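Local coordinates for protein PfVFT1 (Plasmodium falciparum, PDB 5JKQ) that probably binds a small solute between the two lobes of a Venus flytrap domain, in the manner of solute-binding proteins, at residues A[105-108]-A[109-113]. The protein carries 3 engineered substitutions. Residues are numbered along the deposited sequence; the frame is centred on the assembly and turned at random.
Sequences DVMY and IIWET
Met107 and Trp111, one helical turn apart, lie side by side in a Met-aromatic contact that shows how i to i+4 spacing brings side chains together on one face of a helix. The selenium of Met107, a selenomethionine, meets the indole at its edge: SE sits 3.6 Å from Trp111 CD1 and 81° off the normal of the five-membered ring. Met107 CG lies in the plane of the ring, 4.0 Å from Trp111 CD1. With CG anti to the backbone N (chi1 -175°) and a bend at chi2, the chain brings SE up to the indole edge; the further bend at chi3 turns the methyl CE away from the ring. The same ring edge faces the backbone, where Met107 O lies 3.4 Å from Trp111 CD1. Trp111 NE1, beside the selenium, is buried and finds no hydrogen-bond acceptor in the model.

On the adjoining flank Val106 and Ile110 repeat the spacing with aliphatic groups, Val106 CG1 touching Ile110 CD1 at 3.9 Å. Beneath both pairs runs the regular alpha-helical ladder, which sets their spacing; Trp111 N, for example, donates to Met107 O over 3.2 Å. Two residues past Met107 O, Ile109 O is gripped twice, by Thr113 N and by the hydroxyl Thr113 OG1 at 2.7 Å, so that the buried threonine satisfies its OG1 within the helix.

The polar ends of Asp105 and Tyr108 reach beyond the helix, Asp105 OD2 bonding to His40 NE2 and Tyr108 OH to Pro99 O. Helix 102-118 itself packs against several elements of one lobe: Met107 and Trp111 press on Tyr129 and Ile127 of strand 126-132, Ile110 and Trp111 meet Leu27 and Leu16 of helix 14-29, and Val106 and Ile109 rest on Leu36 of helix 32-39.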
loop_
_atom_site.group_PDB
_atom_site.type_symbol
_atom_site.label_atom_id
_atom_site.label_comp_id
_atom_site.label_asym_id
_atom_site.label_seq_id
_atom_site.Cartn_x
_atom_site.Cartn_y
_atom_site.Cartn_z
ATOM N N ASP A 105 -10.340 4.062 7.893
ATOM C CA ASP A 105 -11.430 3.116 8.117
ATOM C C ASP A 105 -10.950 1.671 8.020
ATOM O O ASP A 105 -11.461 0.801 8.723
ATOM C CB ASP A 105 -12.566 3.339 7.113
ATOM C CG ASP A 105 -13.532 4.431 7.543
ATOM O OD1 ASP A 105 -13.517 4.827 8.728
ATOM O OD2 ASP A 105 -14.321 4.881 6.688
ATOM N N VAL A 106 -9.981 1.418 7.144
ATOM C CA VAL A 106 -9.384 0.090 7.024
ATOM C C VAL A 106 -8.706 -0.305 8.332
ATOM O O VAL A 106 -8.882 -1.422 8.819
ATOM C CB VAL A 106 -8.353 0.030 5.865
ATOM C CG1 VAL A 106 -7.498 -1.244 5.934
ATOM C CG2 VAL A 106 -9.061 0.120 4.521
HETATM N N MSE A 107 -7.932 0.614 8.900
HETATM C CA MSE A 107 -7.195 0.322 10.123
HETATM C C MSE A 107 -8.154 0.132 11.294
HETATM O O MSE A 107 -7.890 -0.665 12.194
HETATM C CB MSE A 107 -6.193 1.436 10.436
HETATM C CG MSE A 107 -5.295 1.134 11.630
HETATM SE SE MSE A 107 -4.147 -0.422 11.345
HETATM C CE MSE A 107 -2.671 0.484 10.454
ATOM N N TYR A 108 -9.266 0.861 11.275
ATOM C CA TYR A 108 -10.266 0.755 12.333
ATOM C C TYR A 108 -10.914 -0.627 12.353
ATOM O O TYR A 108 -11.005 -1.256 13.406
ATOM C CB TYR A 108 -11.350 1.828 12.170
ATOM C CG TYR A 108 -10.867 3.250 12.360
ATOM C CD1 TYR A 108 -9.872 3.553 13.280
ATOM C CD2 TYR A 108 -11.410 4.289 11.618
ATOM C CE1 TYR A 108 -9.431 4.852 13.454
ATOM C CE2 TYR A 108 -10.974 5.590 11.784
ATOM C CZ TYR A 108 -9.986 5.865 12.703
ATOM O OH TYR A 108 -9.551 7.160 12.872
ATOM N N ILE A 109 -11.367 -1.101 11.196
ATOM C CA ILE A 109 -12.067 -2.380 11.146
ATOM C C ILE A 109 -11.111 -3.545 11.420
ATOM O O ILE A 109 -11.529 -4.586 11.926
ATOM C CB ILE A 109 -12.778 -2.598 9.791
ATOM C CG1 ILE A 109 -11.779 -2.525 8.631
ATOM C CG2 ILE A 109 -13.897 -1.574 9.625
ATOM C CD1 ILE A 109 -12.362 -2.918 7.293
ATOM N N ILE A 110 -9.833 -3.369 11.099
ATOM C CA ILE A 110 -8.844 -4.405 11.386
ATOM C C ILE A 110 -8.728 -4.584 12.894
ATOM O O ILE A 110 -8.735 -5.709 13.389
ATOM C CB ILE A 110 -7.464 -4.071 10.770
ATOM C CG1 ILE A 110 -7.489 -4.363 9.269
ATOM C CG2 ILE A 110 -6.341 -4.893 11.429
ATOM C CD1 ILE A 110 -6.252 -3.896 8.518
ATOM N N TRP A 111 -8.643 -3.471 13.619
ATOM C CA TRP A 111 -8.474 -3.520 15.067
ATOM C C TRP A 111 -9.795 -3.735 15.799
ATOM O O TRP A 111 -9.805 -4.207 16.936
ATOM C CB TRP A 111 -7.789 -2.245 15.562
ATOM C CG TRP A 111 -6.307 -2.320 15.381
ATOM C CD1 TRP A 111 -5.562 -1.695 14.425
ATOM C CD2 TRP A 111 -5.391 -3.094 16.162
ATOM N NE1 TRP A 111 -4.235 -2.025 14.568
ATOM C CE2 TRP A 111 -4.105 -2.883 15.628
ATOM C CE3 TRP A 111 -5.532 -3.942 17.264
ATOM C CZ2 TRP A 111 -2.968 -3.488 16.161
ATOM C CZ3 TRP A 111 -4.402 -4.541 17.791
ATOM C CH2 TRP A 111 -3.137 -4.311 17.239
ATOM N N GLU A 112 -10.906 -3.401 15.149
ATOM C CA GLU A 112 -12.217 -3.768 15.672
ATOM C C GLU A 112 -12.354 -5.286 15.653
ATOM O O GLU A 112 -12.867 -5.889 16.596
ATOM C CB GLU A 112 -13.337 -3.117 14.857
ATOM C CG GLU A 112 -13.562 -1.645 15.183
ATOM C CD GLU A 112 -14.449 -0.937 14.171
ATOM O OE1 GLU A 112 -15.024 -1.615 13.292
ATOM O OE2 GLU A 112 -14.569 0.305 14.255
ATOM N N THR A 113 -11.877 -5.893 14.570
ATOM C CA THR A 113 -11.902 -7.341 14.411
ATOM C C THR A 113 -10.959 -8.001 15.414
ATOM O O THR A 113 -11.299 -9.015 16.026
ATOM C CB THR A 113 -11.504 -7.751 12.975
ATOM O OG1 THR A 113 -12.378 -7.116 12.033
ATOM C CG2 THR A 113 -11.583 -9.260 12.793
#